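Side-chain contacts in second substrate binding domain of putative amino acid ABC transporter (Streptococcus pneumoniae, PDB 4OEN), which probably captures an amino acid outside the cell and hands it to the membrane subunits of an ABC importer: residues 56-59 / 65-68; 123-128 / 133-138; 161-166 / 171-176; 187-190 / 196-199. All blocks are in the same frame, centred on the assembly; numbering follows the deposited sequence. Where two conformers were deposited one is given.

How the interactions relate
The four contacts join neighbours along the chain, each a helix and a strand set five or six residues apart, and they follow one another in series. Interactions 1 and 4 lie on the same side of the chain's centre, their centres about 10 Å apart: strands 65-66 and 180-190 are antiparallel neighbours, tied by Ile66 N to Ala188 O, and Lys190 NZ bonds to Gln59 O. Interactions 2 and 3, about 19 Å apart between centres, lie across the molecule, 29 to 38 Å from the first pair. This separation reflects the two lobes of the type II periplasmic binding protein fold, between which the ligand cleft of such proteins lies.

Interaction 1: 56-59 / 65-68; sequences SAVQ and GIIA
Val58 of helix 51-60 meets Gly65 and Ile66 at the start of the next strand, and the whole contact is made by one of its methyl groups. CG2 rests against the Gly65-Ile66 peptide, 3.5 Å from Gly65 O, with the Gly65 carbonyl carbon at nearly the same distance. The same methyl comes within 4.0 Å of Ile66 CB, which makes the link to this second residue a touch at the root of the side chain, not at its end. The torsion of the valine explains the choice of branch: with chi1 at 168°, CG1 lies anti to the backbone N and CG2 takes the place beside that nitrogen, facing the strand. Gly65 meets it with backbone alone. Helix and strand belong to one lobe of the type II periplasmic binding protein fold, where a helix packed on the sheet leads through a short turn into a central strand; here Gly65 pairs through its backbone with Ile6 and Ala8 of the parallel strand 5-8, and Ile66 with Ala188. All three touching residues are buried, and the 105 Å² they bury together is a modest area. Phe80 of strand 80-82 packs on both Val58 and Ile66, so an aromatic side chain bridges the two partners. Ile66, its CB directed toward the helix, also reaches Phe51, Ala54 and Ile55, three to seven residues before Val58.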
loop_
_atom_site.group_PDB
_atom_site.type_symbol
_atom_site.label_atom_id
_atom_site.label_comp_id
_atom_site.label_asym_id
_atom_site.label_seq_id
_atom_site.Cartn_x
_atom_site.Cartn_y
_atom_site.Cartn_z
ATOM N N SER A 56 -17.537 5.039 -6.802
ATOM C CA SER A 56 -18.871 5.332 -7.324
ATOM C C SER A 56 -19.911 4.286 -6.947
ATOM O O SER A 56 -21.029 4.630 -6.537
ATOM C CB SER A 56 -18.838 5.460 -8.855
ATOM O OG SER A 56 -18.192 6.651 -9.262
ATOM N N ALA A 57 -19.551 3.018 -7.119
ATOM C CA ALA A 57 -20.504 1.930 -6.928
ATOM C C ALA A 57 -20.932 1.854 -5.460
ATOM O O ALA A 57 -22.114 1.697 -5.168
ATOM C CB ALA A 57 -19.904 0.601 -7.399
ATOM N N VAL A 58 -19.976 2.007 -4.547
ATOM C CA VAL A 58 -20.286 1.990 -3.120
ATOM C C VAL A 58 -21.170 3.192 -2.757
ATOM O O VAL A 58 -22.172 3.046 -2.053
ATOM C CB VAL A 58 -19.000 1.982 -2.255
ATOM C CG1 VAL A 58 -19.331 2.273 -0.786
ATOM C CG2 VAL A 58 -18.281 0.633 -2.379
ATOM N N GLN A 59 -20.828 4.370 -3.267
ATOM C CA GLN A 59 -21.596 5.577 -2.953
ATOM C C GLN A 59 -23.023 5.528 -3.499
ATOM O O GLN A 59 -23.947 6.064 -2.891
ATOM C CB GLN A 59 -20.873 6.815 -3.483
ATOM C CG GLN A 59 -19.647 7.185 -2.659
ATOM C CD GLN A 59 -19.976 7.384 -1.185
ATOM O OE1 GLN A 59 -20.927 8.086 -0.834
ATOM N NE2 GLN A 59 -19.184 6.764 -0.315
ATOM N N GLY A 65 -19.052 -2.628 -0.258
ATOM C CA GLY A 65 -17.802 -2.231 0.359
ATOM C C GLY A 65 -16.725 -2.074 -0.678
ATOM O O GLY A 65 -16.882 -2.534 -1.809
ATOM N N ILE A 66 -15.663 -1.377 -0.297
ATOM C CA ILE A 66 -14.486 -1.228 -1.148
ATOM C C ILE A 66 -13.215 -1.603 -0.395
ATOM O O ILE A 66 -13.039 -1.252 0.770
ATOM C CB ILE A 66 -14.375 0.211 -1.712
ATOM C CG1 ILE A 66 -13.092 0.371 -2.528
ATOM C CG2 ILE A 66 -14.448 1.263 -0.604
ATOM C CD1 ILE A 66 -12.985 1.721 -3.241
ATOM N N ILE A 67 -12.359 -2.375 -1.059
ATOM C CA ILE A 67 -11.032 -2.663 -0.520
ATOM C C ILE A 67 -10.087 -2.535 -1.702
ATOM O O ILE A 67 -10.302 -3.156 -2.742
ATOM C CB ILE A 67 -10.959 -4.060 0.177
ATOM C CG1 ILE A 67 -9.695 -4.148 1.039
ATOM C CG2 ILE A 67 -11.117 -5.240 -0.823
ATOM C CD1 ILE A 67 -9.581 -5.481 1.833
ATOM N N ALA A 68 -9.088 -1.668 -1.577
ATOM C CA ALA A 68 -8.223 -1.350 -2.716
ATOM C C ALA A 68 -7.020 -0.532 -2.286
ATOM O O ALA A 68 -6.752 0.520 -2.864
ATOM C CB ALA A 68 -9.017 -0.585 -3.808
#

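Interaction 2: 123-128 / 133-138; sequences FLTENQ and YKIKTF
A mixed polar and apolar contact joins the end of helix 119-126 and the residues just after it to Tyr133 and the start of strand 134-138 behind it, where Tyr133 and Ile135 meet Leu124 and Gln128. The Tyr133 hydroxyl donates to Leu124 O over 2.7 Å; the carbonyl lies at the ring edge, and the hydroxyl sits in the carbonyl plane on a lone pair, at a C=O...O angle of 116°. This bond satisfies a carbonyl near the helix end, whose link to Asn127 N is weak. Tyr133 reaches it with chi1 at 45°, which sets CG between its own backbone N and carbonyl carbon, and Leu124 CD2 packs 3.8 Å from CZ. The helix and strand form part of an alpha/beta lobe of the periplasmic binding protein fold: strand 134-138 runs parallel to strand 111-115, whose Val112 and Val114 also receive Leu124. Gln128 is stretched out along the start of the strand. Its NE2 gives an almost straight bond to Tyr133 O, 3.1 Å away at 163°, with the acceptor close to the amide plane. A water accepts from both Gln128 NE2 and Ile135 N, carrying the hold on to Ile135, two residues further. Beside these polar links the end of Ile135 packs on the helix, CD1 standing 3.9 Å from Leu124 CB. Asn127 ND2 turns back to Phe123 O, 3.0 Å away, while its CB lies against the tyrosine hydroxyl.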
loop_
_atom_site.group_PDB
_atom_site.type_symbol
_atom_site.label_atom_id
_atom_site.label_comp_id
_atom_site.label_asym_id
_atom_site.label_seq_id
_atom_site.Cartn_x
_atom_site.Cartn_y
_atom_site.Cartn_z
ATOM N N PHE A 123 8.193 14.106 2.143
ATOM C CA PHE A 123 9.129 13.779 3.223
ATOM C C PHE A 123 10.540 14.240 2.871
ATOM O O PHE A 123 11.193 14.927 3.661
ATOM C CB PHE A 123 9.105 12.266 3.514
ATOM C CG PHE A 123 10.113 11.830 4.538
ATOM C CD1 PHE A 123 9.803 11.839 5.885
ATOM C CD2 PHE A 123 11.377 11.433 4.150
ATOM C CE1 PHE A 123 10.744 11.438 6.823
ATOM C CE2 PHE A 123 12.319 11.044 5.079
ATOM C CZ PHE A 123 12.001 11.033 6.413
ATOM N N LEU A 124 11.017 13.896 1.682
ATOM C CA LEU A 124 12.397 14.219 1.332
ATOM C C LEU A 124 12.606 15.720 1.297
ATOM O O LEU A 124 13.650 16.233 1.682
ATOM C CB LEU A 124 12.782 13.637 -0.027
ATOM C CG LEU A 124 13.193 12.187 -0.158
ATOM C CD1 LEU A 124 13.675 11.994 -1.570
ATOM C CD2 LEU A 124 14.320 11.868 0.839
ATOM N N THR A 125 11.604 16.431 0.797
ATOM C CA THR A 125 11.752 17.861 0.630
ATOM C C THR A 125 11.779 18.550 1.978
ATOM O O THR A 125 12.567 19.465 2.195
ATOM C CB THR A 125 10.631 18.439 -0.246
ATOM O OG1 THR A 125 10.675 17.790 -1.518
ATOM C CG2 THR A 125 10.830 19.925 -0.431
ATOM N N GLU A 126 10.936 18.073 2.888
ATOM C CA GLU A 126 10.865 18.637 4.227
ATOM C C GLU A 126 12.098 18.346 5.063
ATOM O O GLU A 126 12.398 19.091 5.991
ATOM C CB GLU A 126 9.624 18.126 4.957
ATOM C CG GLU A 126 8.309 18.699 4.415
ATOM C CD GLU A 126 8.033 20.131 4.855
ATOM O OE1 GLU A 126 8.961 20.810 5.340
ATOM O OE2 GLU A 126 6.871 20.581 4.716
ATOM N N ASN A 127 12.802 17.261 4.750
ATOM C CA ASN A 127 13.968 16.883 5.554
ATOM C C ASN A 127 15.313 17.188 4.901
ATOM O O ASN A 127 16.376 16.831 5.421
ATOM C CB ASN A 127 13.884 15.405 5.900
ATOM C CG ASN A 127 12.864 15.139 6.977
ATOM O OD1 ASN A 127 13.146 15.330 8.161
ATOM N ND2 ASN A 127 11.658 14.738 6.580
ATOM N N GLN A 128 15.267 17.881 3.775
ATOM C CA GLN A 128 16.471 18.108 2.997
ATOM C C GLN A 128 17.507 18.956 3.740
ATOM O O GLN A 128 18.703 18.677 3.661
ATOM C CB GLN A 128 16.128 18.754 1.652
ATOM C CG GLN A 128 17.339 18.933 0.748
ATOM C CD GLN A 128 16.965 19.356 -0.658
ATOM O OE1 GLN A 128 15.918 19.979 -0.880
ATOM N NE2 GLN A 128 17.810 19.015 -1.616
ATOM N N TYR A 133 21.184 16.139 1.692
ATOM C CA TYR A 133 21.246 15.419 0.426
ATOM C C TYR A 133 20.707 16.290 -0.690
ATOM O O TYR A 133 20.035 17.292 -0.437
ATOM C CB TYR A 133 20.461 14.095 0.485
ATOM C CG TYR A 133 19.098 14.218 1.131
ATOM C CD1 TYR A 133 18.029 14.817 0.459
ATOM C CD2 TYR A 133 18.886 13.759 2.422
ATOM C CE1 TYR A 133 16.798 14.945 1.060
ATOM C CE2 TYR A 133 17.650 13.878 3.034
ATOM C CZ TYR A 133 16.610 14.474 2.347
ATOM O OH TYR A 133 15.389 14.597 2.967
ATOM N N LYS A 134 21.042 15.922 -1.918
ATOM C CA LYS A 134 20.379 16.471 -3.100
ATOM C C LYS A 134 19.204 15.580 -3.469
ATOM O O LYS A 134 19.188 14.391 -3.150
ATOM C CB LYS A 134 21.355 16.564 -4.272
ATOM C CG LYS A 134 22.532 17.499 -4.053
ATOM C CD LYS A 134 23.516 17.398 -5.211
ATOM C CE LYS A 134 24.610 18.455 -5.115
ATOM N NZ LYS A 134 25.305 18.422 -3.800
ATOM N N ILE A 135 18.214 16.159 -4.135
ATOM C CA ILE A 135 17.056 15.404 -4.590
ATOM C C ILE A 135 17.016 15.453 -6.107
ATOM O O ILE A 135 17.155 16.525 -6.703
ATOM C CB ILE A 135 15.740 15.972 -4.028
ATOM C CG1 ILE A 135 15.724 15.899 -2.509
ATOM C CG2 ILE A 135 14.531 15.226 -4.612
ATOM C CD1 ILE A 135 14.487 16.572 -1.888
ATOM N N LYS A 136 16.862 14.292 -6.730
ATOM C CA LYS A 136 16.598 14.228 -8.159
ATOM C C LYS A 136 15.178 13.714 -8.339
ATOM O O LYS A 136 14.804 12.658 -7.833
ATOM C CB LYS A 136 17.607 13.340 -8.885
ATOM C CG LYS A 136 17.363 13.264 -10.385
ATOM C CD LYS A 136 18.519 12.603 -11.110
ATOM C CE LYS A 136 18.242 12.500 -12.603
ATOM N NZ LYS A 136 17.931 13.831 -13.208
ATOM N N THR A 137 14.383 14.492 -9.057
ATOM C CA THR A 137 12.965 14.209 -9.224
ATOM C C THR A 137 12.660 13.504 -10.534
ATOM O O THR A 137 13.161 13.888 -11.596
ATOM C CB THR A 137 12.186 15.513 -9.145
ATOM O OG1 THR A 137 12.571 16.188 -7.941
ATOM C CG2 THR A 137 10.682 15.263 -9.157
ATOM N N PHE A 138 11.827 12.476 -10.440
ATOM C CA PHE A 138 11.443 11.675 -11.590
ATOM C C PHE A 138 9.945 11.677 -11.838
ATOM O O PHE A 138 9.138 11.729 -10.916
ATOM C CB PHE A 138 11.917 10.238 -11.403
ATOM C CG PHE A 138 13.396 10.104 -11.359
ATOM C CD1 PHE A 138 14.112 9.858 -12.517
ATOM C CD2 PHE A 138 14.081 10.237 -10.162
ATOM C CE1 PHE A 138 15.483 9.723 -12.475
ATOM C CE2 PHE A 138 15.453 10.112 -10.118
ATOM C CZ PHE A 138 16.155 9.848 -11.269
HETATM O O HOH W 1 18.436 19.058 -4.625
#

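Interaction 3: 161-166 / 171-176; sequences PVLKYS and QKLKTP
Gln171 opens the second segment with a backbone bond to Ser166 of helix 160-168. Its N donates to Ser166 O over 3.0 Å at an N-H...O angle of 161°. The side chain then folds beside the same carbonyl: CB is 3.4 Å from Ser166 O and CG only slightly farther, after which a bend at chi2 leads the amide end away from the helix. Lys172 is the centre of an inverse gamma turn, which redirects the chain into strand 173-174. At Leu173 the side chain points back toward the helix, and its CD1 meets Leu163 CD2 at 4.0 Å. These two leucines cross at about a right angle, touching methyl to methyl; Tyr145 of helix 141-150 packs on both, and Leu148 and Ile167 also lie against Leu173. Lys174 faces the other way, while its backbone joins Val95 of strand 87-96, the antiparallel neighbour. Thr175 turns inward once more, with OG1 4.0 Å from Lys164 CE, a loose touch against the aliphatic part of the lysine. Lys164 was modelled in two conformers, and this touch, like the salt bridge from its NZ to Glu160 OE2, holds for the one described. In this lobe of the binding-protein fold, therefore, the alternation of an extended chain brings Leu173 and Thr175 to the helix. The chemistry implies a directional hold at the Gln171 end, where the backbone bond fixes the distance, then a dispersion contact between the leucines and a loose, less certain touch at Thr175.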
loop_
_atom_site.group_PDB
_atom_site.type_symbol
_atom_site.label_atom_id
_atom_site.label_comp_id
_atom_site.label_asym_id
_atom_site.label_seq_id
_atom_site.Cartn_x
_atom_site.Cartn_y
_atom_site.Cartn_z
ATOM N N PRO A 161 5.148 -0.472 0.697
ATOM C CA PRO A 161 4.646 -1.745 0.152
ATOM C C PRO A 161 5.095 -2.008 -1.286
ATOM O O PRO A 161 5.241 -3.157 -1.691
ATOM C CB PRO A 161 3.122 -1.586 0.237
ATOM C CG PRO A 161 2.875 -0.116 0.371
ATOM C CD PRO A 161 4.056 0.430 1.102
ATOM N N VAL A 162 5.338 -0.943 -2.042
ATOM C CA VAL A 162 5.801 -1.095 -3.420
ATOM C C VAL A 162 7.232 -1.597 -3.445
ATOM O O VAL A 162 7.568 -2.556 -4.157
ATOM C CB VAL A 162 5.691 0.243 -4.194
ATOM C CG1 VAL A 162 6.400 0.152 -5.533
ATOM C CG2 VAL A 162 4.231 0.613 -4.389
ATOM N N LEU A 163 8.072 -0.965 -2.637
ATOM C CA LEU A 163 9.464 -1.371 -2.544
ATOM C C LEU A 163 9.595 -2.781 -1.977
ATOM O O LEU A 163 10.343 -3.590 -2.526
ATOM C CB LEU A 163 10.255 -0.391 -1.689
ATOM C CG LEU A 163 11.236 0.506 -2.439
ATOM C CD1 LEU A 163 11.845 1.527 -1.482
ATOM C CD2 LEU A 163 12.312 -0.351 -3.104
ATOM N N LYS A 164 8.878 -3.097 -0.897
ATOM C CA LYS A 164 8.976 -4.427 -0.294
ATOM C C LYS A 164 8.448 -5.513 -1.234
ATOM O O LYS A 164 8.962 -6.625 -1.262
ATOM C CB LYS A 164 8.211 -4.483 1.035
ATOM C CG LYS A 164 8.858 -3.716 2.183
ATOM C CD LYS A 164 9.881 -4.552 2.927
ATOM C CE LYS A 164 10.342 -3.855 4.200
ATOM N NZ LYS A 164 9.263 -3.736 5.223
ATOM N N TYR A 165 7.404 -5.195 -1.998
ATOM C CA TYR A 165 6.874 -6.172 -2.946
ATOM C C TYR A 165 7.921 -6.475 -4.005
ATOM O O TYR A 165 8.157 -7.626 -4.353
ATOM C CB TYR A 165 5.577 -5.666 -3.604
ATOM C CG TYR A 165 5.036 -6.582 -4.673
ATOM C CD1 TYR A 165 4.675 -7.875 -4.374
ATOM C CD2 TYR A 165 4.875 -6.138 -5.988
ATOM C CE1 TYR A 165 4.180 -8.731 -5.337
ATOM C CE2 TYR A 165 4.378 -6.984 -6.969
ATOM C CZ TYR A 165 4.030 -8.284 -6.635
ATOM O OH TYR A 165 3.538 -9.157 -7.581
ATOM N N SER A 166 8.567 -5.423 -4.495
ATOM C CA SER A 166 9.593 -5.587 -5.518
ATOM C C SER A 166 10.770 -6.401 -4.989
ATOM O O SER A 166 11.292 -7.272 -5.691
ATOM C CB SER A 166 10.067 -4.221 -6.031
ATOM O OG SER A 166 10.719 -3.474 -5.021
ATOM N N GLN A 171 13.976 -8.305 -6.583
ATOM C CA GLN A 171 14.825 -7.167 -6.910
ATOM C C GLN A 171 15.869 -6.987 -5.828
ATOM O O GLN A 171 15.556 -7.038 -4.637
ATOM C CB GLN A 171 14.010 -5.889 -7.082
ATOM C CG GLN A 171 13.193 -5.882 -8.354
ATOM C CD GLN A 171 14.050 -5.957 -9.591
ATOM O OE1 GLN A 171 14.952 -5.142 -9.783
ATOM N NE2 GLN A 171 13.785 -6.946 -10.435
ATOM N N LYS A 172 17.109 -6.768 -6.252
ATOM C CA LYS A 172 18.237 -6.742 -5.339
ATOM C C LYS A 172 18.400 -5.364 -4.718
ATOM O O LYS A 172 19.426 -4.709 -4.896
ATOM C CB LYS A 172 19.517 -7.167 -6.069
ATOM C CG LYS A 172 19.425 -8.553 -6.677
ATOM C CD LYS A 172 19.263 -9.629 -5.610
ATOM C CE LYS A 172 20.586 -9.933 -4.915
ATOM N NZ LYS A 172 20.492 -11.128 -4.022
ATOM N N LEU A 173 17.374 -4.936 -3.993
ATOM C CA LEU A 173 17.402 -3.668 -3.281
ATOM C C LEU A 173 17.269 -3.956 -1.801
ATOM O O LEU A 173 16.907 -5.067 -1.417
ATOM C CB LEU A 173 16.270 -2.736 -3.745
ATOM C CG LEU A 173 16.303 -2.433 -5.240
ATOM C CD1 LEU A 173 15.067 -1.645 -5.659
ATOM C CD2 LEU A 173 17.556 -1.669 -5.574
ATOM N N LYS A 174 17.560 -2.962 -0.972
ATOM C CA LYS A 174 17.406 -3.137 0.466
ATOM C C LYS A 174 16.876 -1.863 1.106
ATOM O O LYS A 174 16.903 -0.786 0.497
ATOM C CB LYS A 174 18.735 -3.570 1.094
ATOM C CG LYS A 174 19.832 -2.551 0.950
ATOM C CD LYS A 174 21.107 -3.095 1.582
ATOM C CE LYS A 174 22.230 -2.076 1.544
ATOM N NZ LYS A 174 23.456 -2.659 2.185
ATOM N N THR A 175 16.367 -2.006 2.322
ATOM C CA THR A 175 15.752 -0.916 3.063
ATOM C C THR A 175 16.429 -0.828 4.425
ATOM O O THR A 175 15.984 -1.445 5.399
ATOM C CB THR A 175 14.241 -1.124 3.222
ATOM O OG1 THR A 175 14.003 -2.436 3.746
ATOM C CG2 THR A 175 13.537 -1.003 1.866
ATOM N N PRO A 176 17.530 -0.073 4.492
ATOM C CA PRO A 176 18.366 -0.053 5.698
ATOM C C PRO A 176 17.816 0.807 6.844
ATOM O O PRO A 176 18.353 0.728 7.972
ATOM C CB PRO A 176 19.683 0.516 5.182
ATOM C CG PRO A 176 19.284 1.401 4.042
ATOM C CD PRO A 176 18.129 0.698 3.387
#

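Interaction 4: 187-190 / 196-199; sequences FAVK and ELIE
Phe187, Val189, Leu197 and Ile198 make a wholly apolar contact, with two side chains from the strand facing two from the helix. The aromatic part belongs to Phe187. Leu197 approaches the edge of its ring: CD2 lies in the ring plane, 3.6 Å from CZ, and the two side chains cross at about a right angle. Ile198 CD1 comes to another part of the ring, 3.8 Å from Phe187 CD2, approaching the ring obliquely. With chi1 at 171°, Phe187 extends its ring away from its own backbone N and toward the helix, within reach of both residues.

The aliphatic part centres on Val189. Its CG2 presses on Ile198 CG1 at 3.5 Å, the closest approach here, while CG1 of the same valine touches Ile198 CD1 and, at 4.0 Å, Leu197 CD2. The fork of the valine thus divides its contacts, with both branches on the isoleucine and one also on the leucine. Ile198 is bent at chi2 (-61°), which brings CD1 over to the phenylalanine as well as the valine. The two segments bury 207 Å² between them, nearly all from these four apolar residues, without polar links across the contact.

Around this cluster is one lobe of the type II periplasmic binding protein fold. Phe201, farther along helix 195-210, stacks on Phe187, and Tyr5 and Ile7 of strand 5-8 pack on Leu197 and Phe187 respectively. Strand 180-190 itself lies antiparallel to strands 65-66 and 80-82, in the latter case through the backbone pair Val189 with Asp81.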
loop_
_atom_site.group_PDB
_atom_site.type_symbol
_atom_site.label_atom_id
_atom_site.label_comp_id
_atom_site.label_asym_id
_atom_site.label_seq_id
_atom_site.Cartn_x
_atom_site.Cartn_y
_atom_site.Cartn_z
ATOM N N PHE A 187 -10.585 -0.990 4.841
ATOM C CA PHE A 187 -11.801 -1.338 4.110
ATOM C C PHE A 187 -12.848 -0.264 4.391
ATOM O O PHE A 187 -12.804 0.367 5.448
ATOM C CB PHE A 187 -12.243 -2.741 4.591
ATOM C CG PHE A 187 -13.588 -3.189 4.108
ATOM C CD1 PHE A 187 -13.742 -3.756 2.848
ATOM C CD2 PHE A 187 -14.694 -3.104 4.944
ATOM C CE1 PHE A 187 -14.997 -4.200 2.407
ATOM C CE2 PHE A 187 -15.942 -3.544 4.516
ATOM C CZ PHE A 187 -16.097 -4.085 3.242
ATOM N N ALA A 188 -13.766 -0.031 3.450
ATOM C CA ALA A 188 -14.757 1.031 3.657
ATOM C C ALA A 188 -16.131 0.645 3.161
ATOM O O ALA A 188 -16.266 -0.124 2.211
ATOM C CB ALA A 188 -14.314 2.334 2.966
ATOM N N VAL A 189 -17.143 1.200 3.818
ATOM C CA VAL A 189 -18.531 1.115 3.370
ATOM C C VAL A 189 -19.051 2.543 3.231
ATOM O O VAL A 189 -18.402 3.499 3.690
ATOM C CB VAL A 189 -19.413 0.315 4.352
ATOM C CG1 VAL A 189 -18.863 -1.110 4.512
ATOM C CG2 VAL A 189 -19.465 1.000 5.696
ATOM N N LYS A 190 -20.189 2.701 2.571
ATOM C CA LYS A 190 -20.796 4.025 2.500
ATOM C C LYS A 190 -21.150 4.494 3.912
ATOM O O LYS A 190 -21.670 3.714 4.699
ATOM C CB LYS A 190 -22.031 4.007 1.598
ATOM C CG LYS A 190 -22.669 5.376 1.423
ATOM C CD LYS A 190 -23.857 5.315 0.481
ATOM C CE LYS A 190 -24.477 6.692 0.314
ATOM N NZ LYS A 190 -25.608 6.646 -0.632
ATOM N N GLU A 196 -22.905 -3.648 9.795
ATOM C CA GLU A 196 -22.576 -4.993 10.245
ATOM C C GLU A 196 -21.389 -5.542 9.460
ATOM O O GLU A 196 -20.637 -6.371 9.961
ATOM C CB GLU A 196 -23.788 -5.920 10.134
ATOM C CG GLU A 196 -24.125 -6.423 8.737
ATOM C CD GLU A 196 -24.785 -5.386 7.839
ATOM O OE1 GLU A 196 -25.125 -4.275 8.308
ATOM O OE2 GLU A 196 -24.956 -5.692 6.640
ATOM N N LEU A 197 -21.195 -5.045 8.244
ATOM C CA LEU A 197 -20.066 -5.478 7.436
ATOM C C LEU A 197 -18.758 -4.937 8.005
ATOM O O LEU A 197 -17.743 -5.631 8.018
ATOM C CB LEU A 197 -20.235 -5.021 5.995
ATOM C CG LEU A 197 -19.170 -5.424 4.974
ATOM C CD1 LEU A 197 -18.926 -6.930 4.986
ATOM C CD2 LEU A 197 -19.616 -4.953 3.584
ATOM N N ILE A 198 -18.784 -3.691 8.479
ATOM C CA ILE A 198 -17.618 -3.129 9.159
ATOM C C ILE A 198 -17.333 -3.913 10.443
ATOM O O ILE A 198 -16.177 -4.262 10.730
ATOM C CB ILE A 198 -17.816 -1.633 9.502
ATOM C CG1 ILE A 198 -17.814 -0.786 8.228
ATOM C CG2 ILE A 198 -16.752 -1.146 10.485
ATOM C CD1 ILE A 198 -16.487 -0.859 7.428
ATOM N N GLU A 199 -18.386 -4.197 11.206
ATOM C CA GLU A 199 -18.257 -4.978 12.436
ATOM C C GLU A 199 -17.593 -6.332 12.171
ATOM O O GLU A 199 -16.653 -6.721 12.859
ATOM C CB GLU A 199 -19.625 -5.191 13.090
ATOM C CG GLU A 199 -20.294 -3.926 13.605
ATOM C CD GLU A 199 -21.664 -4.184 14.235
ATOM O OE1 GLU A 199 -21.931 -5.328 14.670
ATOM O OE2 GLU A 199 -22.478 -3.238 14.285
#